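Local coordinates for protein putative Endoribonuclease L-PSP (Entamoeba histolytica, PDB 3M1X) that is of unproven function but, as a trimeric member of the RutC (YjgF/YER057c/UK114) family, may have deaminase activity, at residues A[110-115]-A[124-129]; A[32-37]-A[53-58]. All coordinates share one frame; numbering follows the deposited sequence.

Contact 1: residues A[110-115]-A[124-129]; sequences VFNGIY and PARACF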
loop_
_atom_site.group_PDB
_atom_site.type_symbol
_atom_site.label_atom_id
_atom_site.label_comp_id
_atom_site.label_asym_id
_atom_site.label_seq_id
_atom_site.Cartn_x
_atom_site.Cartn_y
_atom_site.Cartn_z
ATOM N N VAL A 110 -8.659 -15.426 12.244
ATOM C CA VAL A 110 -9.778 -14.785 12.890
ATOM C C VAL A 110 -10.137 -13.520 12.116
ATOM O O VAL A 110 -11.291 -13.215 11.864
ATOM C CB VAL A 110 -9.564 -14.622 14.366
ATOM C CG1 VAL A 110 -10.607 -13.709 14.959
ATOM C CG2 VAL A 110 -9.696 -16.041 15.037
ATOM N N PHE A 111 -9.104 -12.726 11.825
ATOM C CA PHE A 111 -9.352 -11.521 11.073
ATOM C C PHE A 111 -10.028 -11.765 9.774
ATOM O O PHE A 111 -11.017 -11.146 9.375
ATOM C CB PHE A 111 -8.048 -10.733 10.836
ATOM C CG PHE A 111 -8.203 -9.668 9.799
ATOM C CD1 PHE A 111 -8.857 -8.528 10.116
ATOM C CD2 PHE A 111 -7.863 -9.882 8.467
ATOM C CE1 PHE A 111 -9.152 -7.537 9.142
ATOM C CE2 PHE A 111 -8.123 -8.912 7.514
ATOM C CZ PHE A 111 -8.763 -7.794 7.860
ATOM N N ASN A 112 -9.544 -12.794 9.063
ATOM C CA ASN A 112 -10.037 -13.041 7.776
ATOM C C ASN A 112 -11.550 -13.421 7.833
ATOM O O ASN A 112 -12.327 -13.039 6.960
ATOM C CB ASN A 112 -9.154 -14.075 7.101
ATOM C CG ASN A 112 -9.745 -14.506 5.785
ATOM O OD1 ASN A 112 -9.598 -13.794 4.787
ATOM N ND2 ASN A 112 -10.454 -15.620 5.747
ATOM N N GLY A 113 -11.964 -14.208 8.842
ATOM C CA GLY A 113 -13.343 -14.494 8.965
ATOM C C GLY A 113 -14.259 -13.299 9.144
ATOM O O GLY A 113 -15.350 -13.199 8.612
ATOM N N ILE A 114 -13.774 -12.371 9.953
ATOM C CA ILE A 114 -14.538 -11.161 10.242
ATOM C C ILE A 114 -14.619 -10.231 8.977
ATOM O O ILE A 114 -15.645 -9.683 8.624
ATOM C CB ILE A 114 -13.973 -10.425 11.452
ATOM C CG1 ILE A 114 -14.257 -11.294 12.726
ATOM C CG2 ILE A 114 -14.523 -9.005 11.610
ATOM C CD1 ILE A 114 -13.403 -10.889 13.950
ATOM N N TYR A 115 -13.488 -10.137 8.274
ATOM C CA TYR A 115 -13.400 -9.437 7.003
ATOM C C TYR A 115 -14.351 -10.005 6.001
ATOM O O TYR A 115 -15.139 -9.267 5.317
ATOM C CB TYR A 115 -11.945 -9.547 6.554
ATOM C CG TYR A 115 -11.632 -8.949 5.199
ATOM C CD1 TYR A 115 -11.144 -7.683 5.069
ATOM C CD2 TYR A 115 -11.788 -9.709 4.072
ATOM C CE1 TYR A 115 -10.812 -7.165 3.828
ATOM C CE2 TYR A 115 -11.512 -9.178 2.817
ATOM C CZ TYR A 115 -10.969 -7.919 2.711
ATOM O OH TYR A 115 -10.640 -7.340 1.513
ATOM N N PRO A 124 -12.812 -8.113 -2.951
ATOM C CA PRO A 124 -11.782 -7.174 -3.414
ATOM C C PRO A 124 -10.454 -7.881 -3.690
ATOM O O PRO A 124 -10.176 -8.937 -3.068
ATOM C CB PRO A 124 -11.627 -6.167 -2.265
ATOM C CG PRO A 124 -12.967 -6.236 -1.551
ATOM C CD PRO A 124 -13.402 -7.658 -1.661
ATOM N N ALA A 125 -9.614 -7.268 -4.455
ATOM C CA ALA A 125 -8.228 -7.606 -4.409
ATOM C C ALA A 125 -7.701 -7.302 -3.028
ATOM O O ALA A 125 -8.230 -6.432 -2.329
ATOM C CB ALA A 125 -7.433 -6.883 -5.504
ATOM N N ARG A 126 -6.613 -7.930 -2.599
ATOM C CA ARG A 126 -6.154 -7.837 -1.216
ATOM C C ARG A 126 -4.679 -8.115 -1.077
ATOM O O ARG A 126 -4.117 -8.948 -1.780
ATOM C CB ARG A 126 -6.942 -8.821 -0.342
ATOM C CG ARG A 126 -6.750 -8.591 1.149
ATOM C CD ARG A 126 -7.675 -9.446 1.980
ATOM N NE ARG A 126 -7.241 -10.833 2.005
ATOM C CZ ARG A 126 -7.728 -11.707 2.845
ATOM N NH1 ARG A 126 -8.766 -11.442 3.609
ATOM N NH2 ARG A 126 -7.171 -12.929 2.899
ATOM N N ALA A 127 -4.053 -7.403 -0.138
ATOM C CA ALA A 127 -2.758 -7.769 0.391
ATOM C C ALA A 127 -2.791 -7.677 1.873
ATOM O O ALA A 127 -3.390 -6.768 2.434
ATOM C CB ALA A 127 -1.657 -6.869 -0.153
ATOM N N CYS A 128 -2.151 -8.612 2.532
ATOM C CA CYS A 128 -2.140 -8.704 3.995
ATOM C C CYS A 128 -0.724 -8.968 4.490
ATOM O O CYS A 128 0.091 -9.615 3.860
ATOM C CB CYS A 128 -2.973 -9.920 4.477
ATOM S SG CYS A 128 -4.637 -9.987 3.901
ATOM N N PHE A 129 -0.442 -8.452 5.674
ATOM C CA PHE A 129 0.847 -8.691 6.313
ATOM C C PHE A 129 0.743 -8.339 7.761
ATOM O O PHE A 129 -0.159 -7.616 8.211
ATOM C CB PHE A 129 1.995 -7.903 5.635
ATOM C CG PHE A 129 1.868 -6.386 5.702
ATOM C CD1 PHE A 129 2.488 -5.661 6.650
ATOM C CD2 PHE A 129 1.126 -5.742 4.732
ATOM C CE1 PHE A 129 2.357 -4.275 6.684
ATOM C CE2 PHE A 129 1.006 -4.390 4.769
ATOM C CZ PHE A 129 1.634 -3.657 5.692
HETATM O O HOH W 1 -10.569 -9.167 -0.360
#
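Arg126 reaches from its strand to Asn112 and Tyr115 on the helix, joining the last two elements of the beta-alpha-beta unit formed by strand 95-102, helix 108-119 and strand 125-130. The guanidinium turns an edge to the Asn112 amide and both terminal nitrogens address the same oxygen. The stronger bond, Arg126 NH1 to Asn112 OD1, is 2.8 Å long with an N-H...O angle of 157°, and its donor lies in the plane of the amide carbonyl; the bond from NH2 is weak. The two flat groups stand nearly perpendicular, 79° apart, so the bonding is edge-on to the guanidinium without any stacking.

Tyr115 passes the arginine chain in the opposite direction. Arg126 CD lies 3.7 Å from Tyr115 CZ, while Arg126 NH1 comes obliquely to within 3.5 Å of Tyr115 CD2. An off-centre cation-pi interaction results, with Arg126 CZ 5.0 Å from the centroid of the Tyr115 ring. The arginine is extended through chi2 and bends at chi3 (75°), which carries its end past the phenol and on to Asn112. Beyond this layer, Cys128 SG sits over one face of the Arg126 guanidinium, toward its rim, 3.2 Å above the plane. Arg126 NE hydrogen-bonds a citrate, probably from the crystallisation liquor, which also accepts a bond from Cys128 N. Asn112 and Tyr115 thus position an anion-binding arginine, consistent with the carboxylate-binding arginine of this family's intersubunit cleft. Ser53 of the second subunit bonds the backbone N of Arg126, placing the strand at the trimer interface.

The phenol is fixed at its far end, where Thr98 OG1 hydrogen-bonds Tyr115 OH and Pro124 CG approaches the hydroxyl. A water in the plane of the ring accepts from Tyr115 OH at 2.6 Å and donates to Pro124 O at 2.7 Å.

Contact 2: residues A[32-37]-A[53-58]; sequences LAPEAV and SGQIGL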
loop_
_atom_site.group_PDB
_atom_site.type_symbol
_atom_site.label_atom_id
_atom_site.label_comp_id
_atom_site.label_asym_id
_atom_site.label_seq_id
_atom_site.Cartn_x
_atom_site.Cartn_y
_atom_site.Cartn_z
ATOM N N LEU A 32 -19.755 9.086 12.002
ATOM C CA LEU A 32 -19.908 7.751 12.571
ATOM C C LEU A 32 -18.568 7.029 12.742
ATOM O O LEU A 32 -18.406 6.185 13.601
ATOM C CB LEU A 32 -20.861 6.891 11.776
ATOM C CG LEU A 32 -22.205 7.490 11.536
ATOM C CD1 LEU A 32 -23.069 6.539 10.655
ATOM C CD2 LEU A 32 -22.978 7.840 12.778
ATOM N N ALA A 33 -17.612 7.329 11.869
ATOM C CA ALA A 33 -16.268 6.759 11.852
ATOM C C ALA A 33 -15.429 7.569 12.806
ATOM O O ALA A 33 -15.773 8.689 13.175
ATOM C CB ALA A 33 -15.714 6.740 10.450
ATOM N N PRO A 34 -14.264 7.076 13.196
ATOM C CA PRO A 34 -13.374 7.814 14.078
ATOM C C PRO A 34 -13.054 9.165 13.521
ATOM O O PRO A 34 -12.864 9.383 12.299
ATOM C CB PRO A 34 -12.111 6.904 14.179
ATOM C CG PRO A 34 -12.656 5.539 14.008
ATOM C CD PRO A 34 -13.705 5.720 12.942
ATOM N N GLU A 35 -12.923 10.165 14.396
ATOM C CA GLU A 35 -12.722 11.537 13.869
ATOM C C GLU A 35 -11.308 11.640 13.338
ATOM O O GLU A 35 -10.381 10.990 13.796
ATOM C CB GLU A 35 -12.954 12.699 14.851
ATOM C CG GLU A 35 -13.010 14.129 14.213
ATOM C CD GLU A 35 -13.598 15.274 15.044
ATOM O OE1 GLU A 35 -13.763 15.233 16.334
ATOM O OE2 GLU A 35 -13.909 16.256 14.281
ATOM N N ALA A 36 -11.175 12.462 12.349
ATOM C CA ALA A 36 -9.851 12.689 11.735
ATOM C C ALA A 36 -9.437 14.008 12.243
ATOM O O ALA A 36 -9.869 15.046 11.709
ATOM C CB ALA A 36 -9.919 12.623 10.189
ATOM N N VAL A 37 -8.715 14.244 13.293
ATOM C CA VAL A 37 -8.534 15.702 13.752
ATOM C C VAL A 37 -7.081 16.202 13.584
ATOM O O VAL A 37 -6.740 17.369 13.940
ATOM C CB VAL A 37 -9.041 15.885 15.278
ATOM C CG1 VAL A 37 -10.633 15.865 15.381
ATOM C CG2 VAL A 37 -8.451 14.747 16.118
ATOM N N SER A 53 -8.272 6.008 4.264
ATOM C CA SER A 53 -7.249 5.833 5.288
ATOM C C SER A 53 -7.346 4.442 5.902
ATOM O O SER A 53 -8.372 3.782 5.898
ATOM C CB SER A 53 -7.413 6.888 6.348
ATOM O OG SER A 53 -7.057 8.133 5.792
ATOM N N GLY A 54 -6.233 4.019 6.527
ATOM C CA GLY A 54 -6.191 2.789 7.277
ATOM C C GLY A 54 -6.981 2.932 8.541
ATOM O O GLY A 54 -6.497 3.537 9.517
ATOM N N GLN A 55 -8.124 2.333 8.616
ATOM C CA GLN A 55 -8.973 2.342 9.825
ATOM C C GLN A 55 -8.377 1.421 10.865
ATOM O O GLN A 55 -7.983 0.316 10.577
ATOM C CB GLN A 55 -10.384 1.855 9.497
ATOM C CG GLN A 55 -11.225 2.888 8.813
ATOM C CD GLN A 55 -11.454 4.105 9.671
ATOM O OE1 GLN A 55 -11.621 3.970 10.918
ATOM N NE2 GLN A 55 -11.497 5.257 9.067
ATOM N N ILE A 56 -8.367 1.951 12.104
ATOM C CA ILE A 56 -8.129 1.136 13.284
ATOM C C ILE A 56 -9.416 1.050 14.064
ATOM O O ILE A 56 -10.384 1.731 13.775
ATOM C CB ILE A 56 -6.930 1.692 14.113
ATOM C CG1 ILE A 56 -7.114 3.126 14.539
ATOM C CG2 ILE A 56 -5.597 1.462 13.352
ATOM C CD1 ILE A 56 -6.138 3.605 15.625
ATOM N N GLY A 57 -9.447 0.179 15.055
ATOM C CA GLY A 57 -10.713 -0.223 15.678
ATOM C C GLY A 57 -11.206 0.657 16.772
ATOM O O GLY A 57 -11.680 0.136 17.795
ATOM N N LEU A 58 -11.099 1.957 16.582
ATOM C CA LEU A 58 -11.662 2.972 17.472
ATOM C C LEU A 58 -13.143 3.083 17.236
ATOM O O LEU A 58 -13.632 3.004 16.131
ATOM C CB LEU A 58 -10.985 4.279 17.251
ATOM C CG LEU A 58 -9.502 4.348 17.570
ATOM C CD1 LEU A 58 -8.941 5.716 17.303
ATOM C CD2 LEU A 58 -9.084 3.945 19.014
HETATM O O HOH W 2 -11.720 7.623 10.643
#
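Pro34 sets its ring against Gln55 and Leu58, bringing the loop between strands 25-28 and 43-46 onto the strand 51-59 of the mixed sheet that, with its helices, makes up the YjgF/UK114-type fold. Along the loop, Ala33 comes first: its methyl rests on Val84 of helix 70-87 and its carbonyl accepts a hydrogen bond from Arg60.

Pro34 carries the contact across to the strand. Pro34 CD lies 3.4 Å from Gln55 OE1, and Pro34 CG is 3.4 Å from Leu58 O. The ring carbons therefore meet two oxygens as well as the apolar part of Leu58, whose CB is 3.9 Å from Pro34 CG. Asn80 of helix 70-87 lies alongside: it touches both Pro34 and Gln55, and its ND2 hydrogen-bonds Leu58 O, giving that oxygen a polar partner in addition to the proline carbon.

The Gln55 chain leaves its backbone with CG anti to the carbonyl carbon (chi1 -77°) and bends at chi2 (-63°), which swings the amide round to meet Pro34 from the opposite direction. OE1 is thus brought to the proline ring, while NE2 points to the water that links the two segments. The backbone oxygen of Pro34 has a further donor in Gln42 NE2, a bond within the same loop, from its end next to strand 43-46.

After the proline the chain turns off from the strand, and Ala36 packs on Gln42. On the strand, Gly54 O hydrogen-bonds a citrate, probably from the crystallisation liquor, and Ser53 OG bonds Arg126 N of the third subunit, so the strand borders an anion pocket at the trimer interface. The direct contact is mainly van der Waals, and its polar connection is the bridging water, which donates to Pro34 O at 2.7 Å and accepts from Gln55 NE2 at 2.9 Å.

Overall arrangement
Contact 2 closes before contact 1 opens along the chain, and the two lie on opposite sides of the chain's centre, with their own centres 18 Å apart and nearest atoms about 8 Å apart. They do not touch, but both reach the same mixed sheet: strand 51-59 of contact 2 pairs with strand 140-146, which pairs with strand 95-102, and that strand pairs with 125-130 of contact 1. Contact 1 fastens helix 108-119 to the sheet, and contact 2 brings in the N-terminal loop. The trimer joins the two regions again: Ser53 of one subunit bonds the Arg126 backbone of another, and citrate is hydrogen-bonded at each region, by Arg126 and Cys128 in contact 1 and Gly54 in contact 2.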